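Local coordinates for enterobactin biosynthesis protein YbdZ (Escherichia coli, PDB 5JA1) that takes part in biosynthesis of the siderophore enterobactin, supporting the catalytic function of EntF and being required for amino acid adenylation in non-ribosomal peptide synthesis, at residues F16-N21 and Q44-A49. Numbering follows the deposited sequence.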
loop_
_atom_site.group_PDB
_atom_site.type_symbol
_atom_site.label_atom_id
_atom_site.label_comp_id
_atom_site.label_asym_id
_atom_site.label_seq_id
_atom_site.Cartn_x
_atom_site.Cartn_y
_atom_site.Cartn_z
ATOM N N PHE B 16 15.420 18.076 20.694
ATOM C CA PHE B 16 16.061 17.898 19.398
ATOM C C PHE B 16 17.146 18.939 19.185
ATOM O O PHE B 16 16.912 20.135 19.386
ATOM C CB PHE B 16 15.035 17.993 18.262
ATOM C CG PHE B 16 13.992 16.916 18.296
ATOM C CD1 PHE B 16 14.225 15.689 17.697
ATOM C CD2 PHE B 16 12.777 17.131 18.923
ATOM C CE1 PHE B 16 13.264 14.693 17.725
ATOM C CE2 PHE B 16 11.813 16.141 18.955
ATOM C CZ PHE B 16 12.055 14.922 18.355
ATOM N N TYR B 17 18.327 18.480 18.775
ATOM C CA TYR B 17 19.312 19.377 18.197
ATOM C C TYR B 17 18.801 19.919 16.867
ATOM O O TYR B 17 17.863 19.387 16.265
ATOM C CB TYR B 17 20.642 18.660 17.951
ATOM C CG TYR B 17 21.344 18.105 19.168
ATOM C CD1 TYR B 17 22.266 18.872 19.871
ATOM C CD2 TYR B 17 21.118 16.802 19.590
ATOM C CE1 TYR B 17 22.924 18.363 20.974
ATOM C CE2 TYR B 17 21.773 16.285 20.693
ATOM C CZ TYR B 17 22.673 17.069 21.382
ATOM O OH TYR B 17 23.325 16.556 22.480
ATOM N N ILE B 18 19.439 20.985 16.398
ATOM C CA ILE B 18 19.254 21.475 15.038
ATOM C C ILE B 18 20.624 21.506 14.381
ATOM O O ILE B 18 21.508 22.261 14.807
ATOM C CB ILE B 18 18.582 22.854 14.998
ATOM C CG1 ILE B 18 17.224 22.796 15.700
ATOM C CG2 ILE B 18 18.412 23.315 13.558
ATOM C CD1 ILE B 18 16.392 24.049 15.542
ATOM N N LEU B 19 20.805 20.676 13.360
ATOM C CA LEU B 19 22.087 20.495 12.697
ATOM C C LEU B 19 22.072 21.154 11.322
ATOM O O LEU B 19 21.016 21.471 10.771
ATOM C CB LEU B 19 22.423 19.007 12.566
ATOM C CG LEU B 19 22.221 18.150 13.821
ATOM C CD1 LEU B 19 22.667 16.722 13.561
ATOM C CD2 LEU B 19 22.956 18.735 15.020
ATOM N N ARG B 20 23.268 21.353 10.772
ATOM C CA ARG B 20 23.419 22.025 9.489
ATOM C C ARG B 20 24.625 21.454 8.760
ATOM O O ARG B 20 25.695 21.300 9.357
ATOM C CB ARG B 20 23.582 23.538 9.675
ATOM C CG ARG B 20 23.790 24.307 8.383
ATOM C CD ARG B 20 24.135 25.761 8.660
ATOM N NE ARG B 20 24.245 26.540 7.431
ATOM C CZ ARG B 20 25.356 26.648 6.708
ATOM N NH1 ARG B 20 26.461 26.023 7.090
ATOM N NH2 ARG B 20 25.362 27.379 5.603
ATOM N N ASN B 21 24.453 21.149 7.477
ATOM C CA ASN B 21 25.518 20.592 6.661
ATOM C C ASN B 21 26.204 21.703 5.867
ATOM O O ASN B 21 25.950 22.894 6.069
ATOM C CB ASN B 21 24.966 19.490 5.751
ATOM C CG ASN B 21 23.816 19.964 4.874
ATOM O OD1 ASN B 21 23.638 21.160 4.643
ATOM N ND2 ASN B 21 23.029 19.017 4.378
ATOM N N GLN B 44 21.159 24.047 20.546
ATOM C CA GLN B 44 21.108 23.028 21.575
ATOM C C GLN B 44 19.703 22.427 21.620
ATOM O O GLN B 44 18.760 23.004 21.076
ATOM C CB GLN B 44 21.499 23.626 22.924
ATOM C CG GLN B 44 22.892 24.244 22.944
ATOM C CD GLN B 44 23.985 23.251 22.581
ATOM O OE1 GLN B 44 23.892 22.063 22.895
ATOM N NE2 GLN B 44 25.029 23.735 21.915
ATOM N N PRO B 45 19.542 21.243 22.244
ATOM C CA PRO B 45 18.225 20.583 22.254
ATOM C C PRO B 45 17.081 21.462 22.742
ATOM O O PRO B 45 17.120 21.992 23.856
ATOM C CB PRO B 45 18.448 19.392 23.192
ATOM C CG PRO B 45 19.882 19.052 22.998
ATOM C CD PRO B 45 20.591 20.369 22.805
ATOM N N GLN B 46 16.055 21.613 21.906
ATOM C CA GLN B 46 14.882 22.425 22.202
ATOM C C GLN B 46 13.625 21.582 22.015
ATOM O O GLN B 46 13.683 20.418 21.609
ATOM C CB GLN B 46 14.823 23.668 21.308
ATOM C CG GLN B 46 15.959 24.651 21.503
ATOM C CD GLN B 46 15.998 25.698 20.409
ATOM O OE1 GLN B 46 15.296 25.585 19.404
ATOM N NE2 GLN B 46 16.819 26.725 20.597
ATOM N N SER B 47 12.475 22.191 22.299
ATOM C CA SER B 47 11.197 21.510 22.177
ATOM C C SER B 47 10.809 21.347 20.707
ATOM O O SER B 47 11.435 21.900 19.798
ATOM C CB SER B 47 10.109 22.279 22.926
ATOM O OG SER B 47 8.832 21.704 22.709
ATOM N N GLN B 48 9.747 20.565 20.483
ATOM C CA GLN B 48 9.227 20.386 19.132
ATOM C C GLN B 48 8.738 21.710 18.555
ATOM O O GLN B 48 9.007 22.027 17.392
ATOM C CB GLN B 48 8.098 19.355 19.141
ATOM C CG GLN B 48 7.784 18.756 17.783
ATOM C CD GLN B 48 8.685 17.586 17.441
ATOM O OE1 GLN B 48 8.743 16.598 18.173
ATOM N NE2 GLN B 48 9.396 17.692 16.325
ATOM N N ALA B 49 8.026 22.500 19.362
ATOM C CA ALA B 49 7.541 23.799 18.917
ATOM C C ALA B 49 8.615 24.876 18.972
ATOM O O ALA B 49 8.509 25.874 18.253
ATOM C CB ALA B 49 6.335 24.231 19.756
#
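Y17 and P45 lie side by side and point the same way, with P45 CG over one face of the tyrosine ring. P45 CG sits 3.8 Å from the centroid of the Y17 ring, 13° off its normal, a CH-pi contact, while P45 CD reaches Y17 CE1 at 3.6 Å. Y17 CG stands anti to the carbonyl carbon, beside the backbone N (chi1 -62°). An alanine at Y17 would probably leave P45 without its aromatic partner and open a gap beside the proline ring.

Next to this pair, F16 and Q46 form an antiparallel hydrogen-bonded pair: F16 N gives to Q46 O at 3.1 Å, and Q46 N returns a bond to F16 O at 3.0 Å, coming from above the carbonyl plane. F16 O also takes a CA-H...O contact from P45 CA at 3.2 Å. The F16 ring lies against the side-chain amide of Q48.

The two bonds tie central strand 16-20 of the three-stranded antiparallel sheet of this MbtH-like protein to the chain that turns a corner at P45; S47, the N-cap, then leads into helix 48-58. On the helix side, F16, I18 and Q46 pack on C51; Y17 touches I41 and L35.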